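PDB 3MZV: decaprenyl diphosphate synthase from Rhodobacter capsulatus, which probably extends farnesyl diphosphate with successive isopentenyl diphosphate units, in a magnesium-dependent reaction, to a long all-trans polyprenyl diphosphate for quinone side chains. Local coordinates for residues R261-W264 with K265-E269; H315-R318 with Q319-D322. All blocks are in the same frame, centred on the assembly; numbering follows the deposited sequence.

Interactions 1 and 2 are both local contacts, each made within a single helix of a largely helical chain, 258-270 for the first and 316-328 for the second. They lie on opposite sides of the chain's centre, with about 32 Å between their nearest atoms, and share no helix. Each is partly buried, one face of its helix turned to the protein and another to the surface. Interaction 1 takes up most of its helix and works through aromatic rings, a valine and an arginine. Interaction 2 lies at a helix start, where a histidine cap and a proline precede a methionine and two leucines.

Interaction 1: R261-W264 with K265-E269; sequences RAFW and KRVIE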
ATOM      1  N   ARG B 261     -13.866 -27.892 -25.134  1.00 36.19           N
ATOM      2  CA  ARG B 261     -13.894 -27.631 -23.704  1.00 37.68           C
ATOM      3  C   ARG B 261     -12.796 -28.416 -23.017  1.00 37.31           C
ATOM      4  O   ARG B 261     -12.148 -27.898 -22.114  1.00 37.36           O
ATOM      5  CB  ARG B 261     -15.256 -27.992 -23.125  1.00 39.29           C
ATOM      6  CG  ARG B 261     -15.585 -27.341 -21.826  1.00 46.50           C
ATOM      7  CD  ARG B 261     -17.111 -27.495 -21.469  1.00 52.91           C
ATOM      8  NE  ARG B 261     -17.995 -27.625 -22.642  1.00 57.52           N
ATOM      9  CZ  ARG B 261     -18.678 -28.730 -23.000  1.00 60.21           C
ATOM     10  NH1 ARG B 261     -18.639 -29.853 -22.280  1.00 63.00           N
ATOM     11  NH2 ARG B 261     -19.440 -28.706 -24.096  1.00 61.17           N
ATOM     12  N   ALA B 262     -12.583 -29.669 -23.427  1.00 36.16           N
ATOM     13  CA  ALA B 262     -11.494 -30.465 -22.888  1.00 36.26           C
ATOM     14  C   ALA B 262     -10.119 -29.822 -23.139  1.00 35.23           C
ATOM     15  O   ALA B 262      -9.251 -29.850 -22.270  1.00 36.59           O
ATOM     16  CB  ALA B 262     -11.545 -31.941 -23.403  1.00 37.04           C
ATOM     17  N   PHE B 263      -9.916 -29.250 -24.317  1.00 33.74           N
ATOM     18  CA  PHE B 263      -8.694 -28.484 -24.583  1.00 34.09           C
ATOM     19  C   PHE B 263      -8.558 -27.308 -23.618  1.00 33.87           C
ATOM     20  O   PHE B 263      -7.522 -27.142 -22.984  1.00 36.14           O
ATOM     21  CB  PHE B 263      -8.695 -27.916 -25.989  1.00 33.28           C
ATOM     22  CG  PHE B 263      -7.638 -26.880 -26.227  1.00 32.13           C
ATOM     23  CD1 PHE B 263      -6.307 -27.259 -26.380  1.00 33.94           C
ATOM     24  CD2 PHE B 263      -7.945 -25.545 -26.199  1.00 30.66           C
ATOM     25  CE1 PHE B 263      -5.330 -26.310 -26.571  1.00 34.49           C
ATOM     26  CE2 PHE B 263      -6.965 -24.577 -26.420  1.00 33.58           C
ATOM     27  CZ  PHE B 263      -5.647 -24.969 -26.603  1.00 31.94           C
ATOM     28  N   TRP B 264      -9.598 -26.506 -23.513  1.00 32.97           N
ATOM     29  CA  TRP B 264      -9.566 -25.359 -22.587  1.00 34.91           C
ATOM     30  C   TRP B 264      -9.365 -25.808 -21.136  1.00 35.78           C
ATOM     31  O   TRP B 264      -8.621 -25.172 -20.376  1.00 36.95           O
ATOM     32  CB  TRP B 264     -10.815 -24.476 -22.700  1.00 34.29           C
ATOM     33  CG  TRP B 264     -10.899 -23.795 -24.014  1.00 30.70           C
ATOM     34  CD1 TRP B 264     -11.837 -23.992 -24.944  1.00 30.70           C
ATOM     35  CD2 TRP B 264     -10.004 -22.795 -24.546  1.00 34.38           C
ATOM     36  NE1 TRP B 264     -11.594 -23.226 -26.051  1.00 35.13           N
ATOM     37  CE2 TRP B 264     -10.488 -22.452 -25.825  1.00 32.45           C
ATOM     38  CE3 TRP B 264      -8.854 -22.143 -24.056  1.00 32.56           C
ATOM     39  CZ2 TRP B 264      -9.869 -21.515 -26.630  1.00 33.91           C
ATOM     40  CZ3 TRP B 264      -8.243 -21.205 -24.837  1.00 35.20           C
ATOM     41  CH2 TRP B 264      -8.726 -20.906 -26.138  1.00 33.95           C
ATOM     42  N   LYS B 265      -9.995 -26.907 -20.754  1.00 36.54           N
ATOM     43  CA  LYS B 265      -9.833 -27.461 -19.425  1.00 38.75           C
ATOM     44  C   LYS B 265      -8.359 -27.828 -19.142  1.00 38.81           C
ATOM     45  O   LYS B 265      -7.794 -27.484 -18.063  1.00 38.62           O
ATOM     46  CB  LYS B 265     -10.712 -28.692 -19.285  1.00 40.10           C
ATOM     47  CG  LYS B 265     -11.274 -28.953 -17.927  1.00 46.82           C
ATOM     48  CD  LYS B 265     -12.360 -30.096 -17.951  1.00 53.38           C
ATOM     49  CE  LYS B 265     -13.655 -29.684 -18.753  1.00 55.96           C
ATOM     50  NZ  LYS B 265     -14.819 -29.272 -17.854  1.00 60.31           N
ATOM     51  N   ARG B 266      -7.753 -28.502 -20.118  1.00 36.69           N
ATOM     52  CA  ARG B 266      -6.365 -28.908 -20.066  1.00 37.78           C
ATOM     53  C   ARG B 266      -5.439 -27.726 -19.870  1.00 37.78           C
ATOM     54  O   ARG B 266      -4.690 -27.694 -18.895  1.00 38.60           O
ATOM     55  CB  ARG B 266      -5.947 -29.698 -21.336  1.00 38.04           C
ATOM     56  CG  ARG B 266      -4.504 -30.119 -21.357  1.00 39.45           C
ATOM     57  CD  ARG B 266      -4.215 -31.140 -22.421  1.00 41.07           C
ATOM     58  NE  ARG B 266      -4.252 -30.560 -23.767  1.00 40.01           N
ATOM     59  CZ  ARG B 266      -3.281 -29.827 -24.303  1.00 41.39           C
ATOM     60  NH1 ARG B 266      -3.403 -29.394 -25.548  1.00 41.45           N
ATOM     61  NH2 ARG B 266      -2.169 -29.540 -23.603  1.00 41.48           N
ATOM     62  N   VAL B 267      -5.510 -26.751 -20.756  1.00 36.58           N
ATOM     63  CA  VAL B 267      -4.534 -25.695 -20.801  1.00 37.65           C
ATOM     64  C   VAL B 267      -4.817 -24.549 -19.811  1.00 38.89           C
ATOM     65  O   VAL B 267      -3.878 -23.882 -19.384  1.00 39.84           O
ATOM     66  CB  VAL B 267      -4.301 -25.094 -22.258  1.00 37.03           C
ATOM     67  CG1 VAL B 267      -3.839 -26.143 -23.278  1.00 36.21           C
ATOM     68  CG2 VAL B 267      -5.511 -24.374 -22.762  1.00 36.00           C
ATOM     69  N   ILE B 268      -6.077 -24.328 -19.440  1.00 40.57           N
ATOM     70  CA  ILE B 268      -6.475 -23.230 -18.535  1.00 41.70           C
ATOM     71  C   ILE B 268      -6.696 -23.721 -17.089  1.00 43.84           C
ATOM     72  O   ILE B 268      -6.039 -23.240 -16.163  1.00 43.83           O
ATOM     73  CB  ILE B 268      -7.743 -22.486 -19.025  1.00 40.69           C
ATOM     74  CG1 ILE B 268      -7.484 -21.712 -20.325  1.00 40.62           C
ATOM     75  CG2 ILE B 268      -8.258 -21.487 -17.956  1.00 40.96           C
ATOM     76  CD1 ILE B 268      -6.248 -20.819 -20.323  1.00 42.17           C
ATOM     77  N   GLU B 269      -7.613 -24.673 -16.912  1.00 45.20           N
ATOM     78  CA  GLU B 269      -7.924 -25.229 -15.580  1.00 45.77           C
ATOM     79  C   GLU B 269      -6.791 -26.046 -14.985  1.00 46.89           C
ATOM     80  O   GLU B 269      -6.338 -25.764 -13.863  1.00 47.52           O
ATOM     81  CB  GLU B 269      -9.107 -26.161 -15.655  1.00 46.73           C
ATOM     82  CG  GLU B 269     -10.430 -25.590 -15.321  1.00 49.46           C
ATOM     83  CD  GLU B 269     -11.388 -26.690 -14.883  1.00 52.09           C
ATOM     84  OE1 GLU B 269     -10.940 -27.620 -14.193  1.00 61.80           O
ATOM     85  OE2 GLU B 269     -12.573 -26.650 -15.243  1.00 54.97           O
TER
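K265 N donates to R261 O over 2.7 Å, the shortest of four successive i to i+4 backbone bonds that tie R261-W264 to K265-E269. R266, V267 and I268 continue the series by donating to A262, F263 and W264, and a wider pi-type turn enters at 265-269. On this scaffold the F263 ring stands out from the helix on the side of V267: with CG anti to the backbone N (chi1 167°), the phenyl group comes to that valine. The valine's CG2 methyl sits over one face of the ring, 4.1 Å from its centroid, in a CH-pi contact, while CG1 touches the ring atom CE1 at 3.6 Å. R266 comes to the edge of the same ring, its NH1 3.7 Å from F263 CD1, with guanidinium and phenyl planes 72° apart. One flat side of that guanidinium has V267 CG1 over it, and its NH2 makes a salt bridge with D277. An alanine in place of F263 would probably leave the V267 methyls without the phenyl face, uncover one face of the W264 indole and let the R266 guanidinium shift about its tie to D277. In this all-alpha enzyme of the FPP/GGPP synthase family, helix 258-270 lies far from the centre of the chain and packs against helices 247-254 and 277-287. W264 is the buried side chain that meets both, touching V249, A252 and V253 on one helix and A281 and L284 on the other. Over the centre of one face of its indole lies F263 CD2, 3.8 Å above the plane. I268 runs alongside the tryptophan, pointing the same way, and its CG1 meets the indole edge at CE3, 4.0 Å off. Toward the end of the helix V267 O accepts from Q273 NE2, and I268 O from R243 NE.

Interaction 2: H315-R318 with Q319-D322; sequences HPLR and QMLD
P316, L317 and R318 offer their carbonyl oxygens to the backbone N-H groups of M320, L321 and D322, three regular i to i+4 bonds of 3.0 to 3.1 Å that form the first turns of helix 316-328. H315 stands before them at the N-cap. Its imidazole is placed anti to the backbone N (chi1 -175°) and takes up an amide of the first turn: L317 N donates to H315 ND1 over 3.0 Å, nearly straight at 168° and close to the ring plane. P316 follows the cap, its ring atom CD lying over one face of the imidazole. M320 bends back toward the start of the helix. Its chain turns at chi3 (-99°), which sets the methyl CE against two earlier side chains, 3.9 Å from P316 CB and 3.9 Å from L317 CD2, the thioether chain and the leucine crossing at a slant. The same methyl lies 3.3 Å from P316 O, and this carbonyl also accepts a hydrogen bond from a water, in addition to the one from M320 N. In one of two conformers of Q319 that water donates to OE1 as well, a bridge that is therefore tentative. The R318 guanidinium reaches outward from the helix to residues that precede the cap in sequence: NH1 donates to L312 O and NH2 forms a salt bridge with D314. L321 CG rests on the backbone one turn earlier, 3.4 Å from L317 O. The D322 carboxylate pairs with R306 of helix 290-308, and L321 O accepts from the hydroxyl of Y208 on helix 199-224. The apolar side is shared between two helices near the beginning of the chain: L317 and M320 meet L14 of helix 11-17, and L321 packs on L60 and L67 of helix 56-67.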
ATOM      1  N   HIS B 315     -13.167  23.028 -25.919  1.00 53.02           N
ATOM      2  CA  HIS B 315     -11.843  23.535 -25.611  1.00 50.98           C
ATOM      3  C   HIS B 315     -10.881  22.676 -26.468  1.00 49.60           C
ATOM      4  O   HIS B 315     -11.186  21.528 -26.802  1.00 49.46           O
ATOM      5  CB  HIS B 315     -11.608  23.315 -24.100  1.00 50.52           C
ATOM      6  CG  HIS B 315     -10.332  23.877 -23.560  1.00 48.32           C
ATOM      7  ND1 HIS B 315      -9.112  23.250 -23.720  1.00 47.31           N
ATOM      8  CD2 HIS B 315     -10.082  25.005 -22.851  1.00 49.35           C
ATOM      9  CE1 HIS B 315      -8.166  23.980 -23.151  1.00 49.08           C
ATOM     10  NE2 HIS B 315      -8.729  25.051 -22.621  1.00 48.68           N
ATOM     11  N   PRO B 316      -9.710  23.211 -26.823  1.00 48.26           N
ATOM     12  CA  PRO B 316      -8.783  22.370 -27.586  1.00 46.92           C
ATOM     13  C   PRO B 316      -8.488  21.021 -26.893  1.00 44.80           C
ATOM     14  O   PRO B 316      -8.188  20.045 -27.556  1.00 43.09           O
ATOM     15  CB  PRO B 316      -7.516  23.228 -27.682  1.00 47.65           C
ATOM     16  CG  PRO B 316      -7.969  24.656 -27.391  1.00 49.10           C
ATOM     17  CD  PRO B 316      -9.175  24.558 -26.536  1.00 48.87           C
ATOM     18  N   LEU B 317      -8.531  20.997 -25.562  1.00 42.91           N
ATOM     19  CA  LEU B 317      -8.267  19.771 -24.831  1.00 41.48           C
ATOM     20  C   LEU B 317      -9.368  18.751 -25.021  1.00 40.32           C
ATOM     21  O   LEU B 317      -9.088  17.565 -25.008  1.00 39.39           O
ATOM     22  CB  LEU B 317      -8.060  20.041 -23.347  1.00 40.89           C
ATOM     23  CG  LEU B 317      -6.739  20.718 -22.947  1.00 41.89           C
ATOM     24  CD1 LEU B 317      -6.822  21.132 -21.494  1.00 40.73           C
ATOM     25  CD2 LEU B 317      -5.508  19.806 -23.213  1.00 41.83           C
ATOM     26  N   ARG B 318     -10.606  19.190 -25.224  1.00 40.22           N
ATOM     27  CA  ARG B 318     -11.660  18.240 -25.521  1.00 40.09           C
ATOM     28  C   ARG B 318     -11.341  17.482 -26.818  1.00 40.20           C
ATOM     29  O   ARG B 318     -11.429  16.263 -26.845  1.00 38.56           O
ATOM     30  CB  ARG B 318     -13.028  18.890 -25.620  1.00 41.34           C
ATOM     31  CG  ARG B 318     -14.142  17.896 -25.515  1.00 42.21           C
ATOM     32  CD  ARG B 318     -15.478  18.505 -25.684  1.00 45.69           C
ATOM     33  NE  ARG B 318     -15.743  18.726 -27.100  1.00 46.65           N
ATOM     34  CZ  ARG B 318     -16.830  19.329 -27.593  1.00 50.87           C
ATOM     35  NH1 ARG B 318     -17.790  19.796 -26.802  1.00 51.11           N
ATOM     36  NH2 ARG B 318     -16.968  19.454 -28.913  1.00 52.29           N
ATOM     37  N   GLN B 319     -10.940  18.196 -27.860  1.00 41.50           N
ATOM     38  CA  GLN B 319     -10.607  17.544 -29.118  0.50 42.27           C
ATOM     39  C   GLN B 319      -9.392  16.623 -28.945  1.00 42.15           C
ATOM     40  O   GLN B 319      -9.373  15.546 -29.488  1.00 42.23           O
ATOM     41  CB  GLN B 319     -10.404  18.564 -30.244  0.50 43.70           C
ATOM     42  CG  GLN B 319     -10.423  17.964 -31.643  0.50 45.02           C
ATOM     43  CD  GLN B 319      -9.035  17.546 -32.113  0.50 45.25           C
ATOM     44  OE1 GLN B 319      -8.032  18.090 -31.652  0.50 49.65           O
ATOM     45  NE2 GLN B 319      -8.972  16.584 -33.035  0.50 50.31           N
ATOM     46  N   MET B 320      -8.403  17.024 -28.156  1.00 41.51           N
ATOM     47  CA  MET B 320      -7.249  16.178 -27.953  1.00 41.02           C
ATOM     48  C   MET B 320      -7.629  14.869 -27.211  1.00 40.28           C
ATOM     49  O   MET B 320      -7.081  13.813 -27.517  1.00 39.76           O
ATOM     50  CB  MET B 320      -6.120  16.928 -27.222  1.00 40.84           C
ATOM     51  CG  MET B 320      -5.294  17.878 -28.124  1.00 42.29           C
ATOM     52  SD  MET B 320      -3.981  18.819 -27.224  1.00 36.37           S
ATOM     53  CE  MET B 320      -4.905  20.341 -27.034  1.00 45.09           C
ATOM     54  N   LEU B 321      -8.573  14.936 -26.271  1.00 38.56           N
ATOM     55  CA  LEU B 321      -9.070  13.742 -25.596  1.00 38.49           C
ATOM     56  C   LEU B 321      -9.861  12.850 -26.531  1.00 38.89           C
ATOM     57  O   LEU B 321      -9.836  11.631 -26.387  1.00 39.63           O
ATOM     58  CB  LEU B 321      -9.932  14.100 -24.362  1.00 36.80           C
ATOM     59  CG  LEU B 321      -9.156  14.713 -23.188  1.00 38.01           C
ATOM     60  CD1 LEU B 321     -10.146  15.104 -22.058  1.00 36.92           C
ATOM     61  CD2 LEU B 321      -8.068  13.803 -22.649  1.00 37.13           C
ATOM     62  N   ASP B 322     -10.568  13.466 -27.457  1.00 39.90           N
ATOM     63  CA  ASP B 322     -11.243  12.746 -28.531  1.00 41.05           C
ATOM     64  C   ASP B 322     -10.204  11.962 -29.371  1.00 41.22           C
ATOM     65  O   ASP B 322     -10.354  10.720 -29.578  1.00 40.29           O
ATOM     66  CB  ASP B 322     -12.060  13.724 -29.377  1.00 42.15           C
ATOM     67  CG  ASP B 322     -13.141  13.049 -30.223  1.00 47.63           C
ATOM     68  OD1 ASP B 322     -12.790  12.311 -31.149  1.00 49.06           O
ATOM     69  OD2 ASP B 322     -14.345  13.310 -30.001  1.00 54.79           O
TER
HETATM   70  O   HOH W   1      -7.198  20.455 -30.107  1.00 37.91           O